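Local coordinates for transmembrane protein (Bartonella henselae, PDB 3PAM), which probably captures oligopeptides for an ABC-type transport system, as a fragment of a family 5 extracellular solute-binding protein, at residues A[53-58]-A[238-243]; A[217-222]-A[244-249]. All coordinates share one frame; numbering follows the deposited sequence.

Contact 1 (A[53-58]-A[238-243])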
loop_
_atom_site.group_PDB
_atom_site.type_symbol
_atom_site.label_atom_id
_atom_site.label_comp_id
_atom_site.label_asym_id
_atom_site.label_seq_id
_atom_site.Cartn_x
_atom_site.Cartn_y
_atom_site.Cartn_z
ATOM N N GLY A 53 -0.121 12.428 -10.772
ATOM C CA GLY A 53 0.188 13.277 -11.908
ATOM C C GLY A 53 -0.900 13.200 -12.950
ATOM O O GLY A 53 -0.632 13.209 -14.140
ATOM N N SER A 54 -2.130 13.106 -12.465
ATOM C CA SER A 54 -3.327 13.050 -13.271
ATOM C C SER A 54 -4.322 13.959 -12.578
ATOM O O SER A 54 -4.197 14.234 -11.379
ATOM C CB SER A 54 -3.846 11.611 -13.313
ATOM O OG SER A 54 -5.265 11.542 -13.250
ATOM N N ILE A 55 -5.307 14.431 -13.329
ATOM C CA ILE A 55 -6.404 15.201 -12.766
ATOM C C ILE A 55 -7.147 14.256 -11.794
ATOM O O ILE A 55 -7.874 14.692 -10.897
ATOM C CB ILE A 55 -7.300 15.789 -13.917
ATOM C CG1 ILE A 55 -7.731 17.238 -13.630
ATOM C CG2 ILE A 55 -8.454 14.847 -14.306
ATOM C CD1 ILE A 55 -9.019 17.413 -12.834
ATOM N N LEU A 56 -6.910 12.956 -11.952
ATOM C CA LEU A 56 -7.556 11.942 -11.102
ATOM C C LEU A 56 -6.857 11.703 -9.766
ATOM O O LEU A 56 -7.401 11.016 -8.909
ATOM C CB LEU A 56 -7.704 10.608 -11.841
ATOM C CG LEU A 56 -8.290 10.618 -13.258
ATOM C CD1 LEU A 56 -8.250 9.206 -13.817
ATOM C CD2 LEU A 56 -9.701 11.210 -13.284
ATOM N N SER A 57 -5.657 12.251 -9.583
ATOM C CA SER A 57 -4.965 12.107 -8.319
ATOM C C SER A 57 -5.654 12.951 -7.279
ATOM O O SER A 57 -6.188 14.004 -7.603
ATOM C CB SER A 57 -3.516 12.554 -8.435
ATOM O OG SER A 57 -2.799 12.117 -7.298
ATOM N N SER A 58 -5.640 12.485 -6.031
ATOM C CA SER A 58 -6.221 13.240 -4.905
ATOM C C SER A 58 -5.179 13.959 -4.078
ATOM O O SER A 58 -5.512 14.647 -3.112
ATOM C CB SER A 58 -7.000 12.322 -3.973
ATOM O OG SER A 58 -6.131 11.514 -3.200
ATOM N N ALA A 238 -15.362 10.494 -8.224
ATOM C CA ALA A 238 -15.365 9.076 -7.875
ATOM C C ALA A 238 -13.956 8.457 -7.822
ATOM O O ALA A 238 -13.631 7.720 -6.877
ATOM C CB ALA A 238 -16.255 8.314 -8.793
ATOM N N VAL A 239 -13.122 8.755 -8.817
ATOM C CA VAL A 239 -11.754 8.245 -8.830
ATOM C C VAL A 239 -10.939 8.868 -7.704
ATOM O O VAL A 239 -10.195 8.177 -7.006
ATOM C CB VAL A 239 -11.044 8.500 -10.168
ATOM C CG1 VAL A 239 -9.607 8.023 -10.099
ATOM C CG2 VAL A 239 -11.760 7.767 -11.279
ATOM N N ARG A 240 -11.087 10.178 -7.537
ATOM C CA ARG A 240 -10.396 10.886 -6.465
ATOM C C ARG A 240 -10.794 10.334 -5.102
ATOM O O ARG A 240 -9.938 10.114 -4.238
ATOM C CB ARG A 240 -10.611 12.401 -6.570
ATOM C CG ARG A 240 -9.319 13.137 -6.941
ATOM C CD ARG A 240 -9.442 14.063 -8.146
ATOM N NE ARG A 240 -9.936 15.392 -7.786
ATOM C CZ ARG A 240 -9.646 16.518 -8.441
ATOM N NH1 ARG A 240 -8.848 16.517 -9.503
ATOM N NH2 ARG A 240 -10.152 17.662 -8.019
ATOM N N ALA A 241 -12.079 10.059 -4.915
ATOM C CA ALA A 241 -12.512 9.487 -3.649
ATOM C C ALA A 241 -11.897 8.096 -3.441
ATOM O O ALA A 241 -11.411 7.787 -2.352
ATOM C CB ALA A 241 -14.007 9.456 -3.552
ATOM N N LEU A 242 -11.877 7.276 -4.493
ATOM C CA LEU A 242 -11.220 5.976 -4.404
ATOM C C LEU A 242 -9.745 6.086 -4.005
ATOM O O LEU A 242 -9.296 5.390 -3.099
ATOM C CB LEU A 242 -11.381 5.190 -5.704
ATOM C CG LEU A 242 -10.707 3.812 -5.763
ATOM C CD1 LEU A 242 -11.144 2.919 -4.585
ATOM C CD2 LEU A 242 -10.950 3.112 -7.110
ATOM N N ASP A 243 -8.994 6.951 -4.683
ATOM C CA ASP A 243 -7.593 7.195 -4.335
ATOM C C ASP A 243 -7.430 7.471 -2.823
ATOM O O ASP A 243 -6.522 6.959 -2.183
ATOM C CB ASP A 243 -7.040 8.368 -5.149
ATOM C CG ASP A 243 -5.535 8.498 -5.033
ATOM O OD1 ASP A 243 -4.855 7.455 -5.015
ATOM O OD2 ASP A 243 -5.017 9.642 -4.957
HETATM O O HOH W 1 -2.736 9.668 -6.847
#

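Contact 2 (A[217-222]-A[244-249])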
loop_
_atom_site.group_PDB
_atom_site.type_symbol
_atom_site.label_atom_id
_atom_site.label_comp_id
_atom_site.label_asym_id
_atom_site.label_seq_id
_atom_site.Cartn_x
_atom_site.Cartn_y
_atom_site.Cartn_z
ATOM N N PRO A 217 -16.749 -2.038 1.725
ATOM C CA PRO A 217 -17.930 -1.496 1.044
ATOM C C PRO A 217 -17.688 -0.117 0.431
ATOM O O PRO A 217 -18.345 0.247 -0.544
ATOM C CB PRO A 217 -18.966 -1.398 2.169
ATOM C CG PRO A 217 -18.598 -2.496 3.093
ATOM C CD PRO A 217 -17.085 -2.550 3.071
ATOM N N ALA A 218 -16.761 0.643 1.009
ATOM C CA ALA A 218 -16.462 1.989 0.531
ATOM C C ALA A 218 -15.812 1.893 -0.826
ATOM O O ALA A 218 -16.177 2.596 -1.759
ATOM C CB ALA A 218 -15.545 2.721 1.511
ATOM N N ILE A 219 -14.845 0.994 -0.921
ATOM C CA ILE A 219 -14.140 0.742 -2.167
ATOM C C ILE A 219 -15.106 0.318 -3.279
ATOM O O ILE A 219 -15.071 0.873 -4.374
ATOM C CB ILE A 219 -13.075 -0.298 -1.954
ATOM C CG1 ILE A 219 -12.127 0.224 -0.885
ATOM C CG2 ILE A 219 -12.374 -0.615 -3.293
ATOM C CD1 ILE A 219 -10.885 -0.550 -0.712
ATOM N N ASP A 220 -15.969 -0.642 -2.980
ATOM C CA ASP A 220 -16.936 -1.137 -3.955
ATOM C C ASP A 220 -17.876 -0.031 -4.398
ATOM O O ASP A 220 -18.133 0.110 -5.594
ATOM C CB ASP A 220 -17.748 -2.315 -3.396
ATOM C CG ASP A 220 -16.912 -3.565 -3.225
ATOM O OD1 ASP A 220 -15.669 -3.493 -3.376
ATOM O OD2 ASP A 220 -17.499 -4.628 -2.935
ATOM N N ALA A 221 -18.378 0.739 -3.428
ATOM C CA ALA A 221 -19.207 1.908 -3.686
ATOM C C ALA A 221 -18.559 2.942 -4.615
ATOM O O ALA A 221 -19.214 3.433 -5.524
ATOM C CB ALA A 221 -19.669 2.572 -2.361
HETATM N N MSE A 222 -17.291 3.284 -4.378
HETATM C CA MSE A 222 -16.578 4.216 -5.255
HETATM C C MSE A 222 -16.430 3.646 -6.679
HETATM O O MSE A 222 -16.613 4.365 -7.654
HETATM C CB MSE A 222 -15.213 4.585 -4.696
HETATM C CG MSE A 222 -15.238 5.440 -3.433
HETATM SE SE MSE A 222 -16.659 6.782 -3.418
HETATM C CE MSE A 222 -18.074 5.801 -2.482
ATOM N N ARG A 244 -8.372 8.221 -2.302
ATOM C CA ARG A 244 -8.397 8.663 -0.948
ATOM C C ARG A 244 -8.561 7.539 0.055
ATOM O O ARG A 244 -7.977 7.543 1.089
ATOM C CB ARG A 244 -9.506 9.678 -0.798
ATOM C CG ARG A 244 -9.002 11.068 -0.742
ATOM C CD ARG A 244 -9.995 12.188 -1.040
ATOM N NE ARG A 244 -9.200 13.393 -1.077
ATOM C CZ ARG A 244 -9.246 14.330 -1.989
ATOM N NH1 ARG A 244 -10.123 14.285 -2.947
ATOM N NH2 ARG A 244 -8.403 15.322 -1.905
ATOM N N ILE A 245 -9.375 6.578 -0.299
ATOM C CA ILE A 245 -9.593 5.342 0.435
ATOM C C ILE A 245 -8.407 4.406 0.337
ATOM O O ILE A 245 -8.042 3.759 1.317
ATOM C CB ILE A 245 -10.850 4.613 -0.077
ATOM C CG1 ILE A 245 -12.077 5.472 0.217
ATOM C CG2 ILE A 245 -10.986 3.226 0.577
ATOM C CD1 ILE A 245 -13.354 4.886 -0.251
ATOM N N LEU A 246 -7.804 4.315 -0.839
ATOM C CA LEU A 246 -6.735 3.357 -1.026
ATOM C C LEU A 246 -5.473 3.854 -0.360
ATOM O O LEU A 246 -4.721 3.090 0.247
ATOM C CB LEU A 246 -6.520 3.097 -2.506
ATOM C CG LEU A 246 -7.719 2.472 -3.217
ATOM C CD1 LEU A 246 -7.386 2.268 -4.686
ATOM C CD2 LEU A 246 -8.073 1.169 -2.573
ATOM N N ILE A 247 -5.243 5.151 -0.458
ATOM C CA ILE A 247 -4.188 5.780 0.332
ATOM C C ILE A 247 -4.396 5.518 1.829
ATOM O O ILE A 247 -3.451 5.171 2.545
ATOM C CB ILE A 247 -4.103 7.297 0.034
ATOM C CG1 ILE A 247 -3.608 7.513 -1.393
ATOM C CG2 ILE A 247 -3.201 8.040 1.043
ATOM C CD1 ILE A 247 -3.955 8.877 -1.950
ATOM N N SER A 248 -5.628 5.676 2.302
ATOM C CA SER A 248 -5.905 5.535 3.737
ATOM C C SER A 248 -5.851 4.093 4.169
ATOM O O SER A 248 -5.690 3.802 5.351
ATOM C CB SER A 248 -7.275 6.110 4.096
ATOM O OG SER A 248 -7.279 7.496 3.886
ATOM N N GLY A 249 -6.020 3.186 3.206
ATOM C CA GLY A 249 -5.904 1.777 3.473
ATOM C C GLY A 249 -4.495 1.249 3.604
ATOM O O GLY A 249 -4.301 0.215 4.223
#

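Contact 1 (A[53-58]-A[238-243])
Ser58 and Asp243 meet at one carboxylate oxygen, where a loop of this solute-binding protein fold docks on helix 232-249. The loop passes through a type I beta turn from Ser54 to Ser57 just before Ser58. Asp243 points toward the loop, with CG anti to its backbone N (chi1 -169°). Its OD2 accepts two bonds from Ser58, one from the backbone N at 3.1 Å and one from the hydroxyl OG at 2.8 Å. The N arrives on the anti side, 21° out of the carboxylate plane. OG comes in over the opposite face, 39° out. A water also donates to OD2 and bonds to Ser57 OG. The other oxygen, OD1, takes the backbone N of Tyr50. So many donors would be expected to favour the charged form of this buried acid. Arg240 bends at chi2 and chi3 and lays its chain along the turn. Its CD sits 3.3 Å from Ser57 O. The guanidinium turns an edge to the turn, and NH1 donates to Ile55 O; that bond is modelled very short, so its length is doubtful. Nearer the helix, Val239 points toward the loop, and its CG1 touches Leu56 CB at 3.7 Å.

Contact 2 (A[217-222]-A[244-249])
Ile219 and Ile245 meet branch to branch, and no flat group lies between the two segments. The guanidinium of Arg244 faces elsewhere, with NH1 in a salt bridge to Glu67 and NE bonded to Val82 O. The contact is made wholly of aliphatic groups. Trp198 of helix 193-198 touches both Ile219 and Leu246, and Tyr50 touches Leu246. Ile245 is the central side chain and points toward helix 217-228. Its two branches do different work. CG1 lies anti to the carbonyl carbon (chi1 -65°), and the chain continues extended to CD1. That methyl reaches in between two partners, with Ala218 CB at 3.5 Å and Met222 CG at 3.7 Å. The other branch, CG2, meets Ile219 CG1 at 3.5 Å, the two side chains meeting at a slant.

The setting is an antiparallel helical hairpin, helices 217-228 and 232-249 joined by a short link. The axes of the two short segments approach to 10.4 Å, and their N-to-C directions differ by 155°. The closest pair of CA atoms is that of Ile219 and Ile245, 7.0 Å apart. All five touching residues are buried. Met222 is present as selenomethionine; chi1 (-69°) sets CG anti to the carbonyl carbon, against Ile245 CD1, and the bends further on carry SE away from that methyl. Leu71 of helix 65-71 touches both Met222 and Ile245 and packs against this part of the hairpin. Ile219 itself starts off to the flank, but its extended end comes nearer. Its CD1 then touches Leu246 CD2 at 3.8 Å, with the two side chains at about a right angle.

How the contacts relate
From the N terminus, the chain first lays down segment 53-58, in the loop between strand 45-46 and helix 65-71. Much later it forms helix 217-228, which carries segment 217-222. Helix 232-249 follows and supplies the second segment of both contacts. Contact 1 closes a long loop of 179 residues, and contact 2 closes a short one of 21. Their segments alternate, so the two loops cross. The early loop and helix 217-228 are thus both tied to one late helix. The centres lie about 11 Å apart. The contacts also touch directly: Ala241 CB packs on Met222 SE, and Ser58 OG on Ile247 CD1.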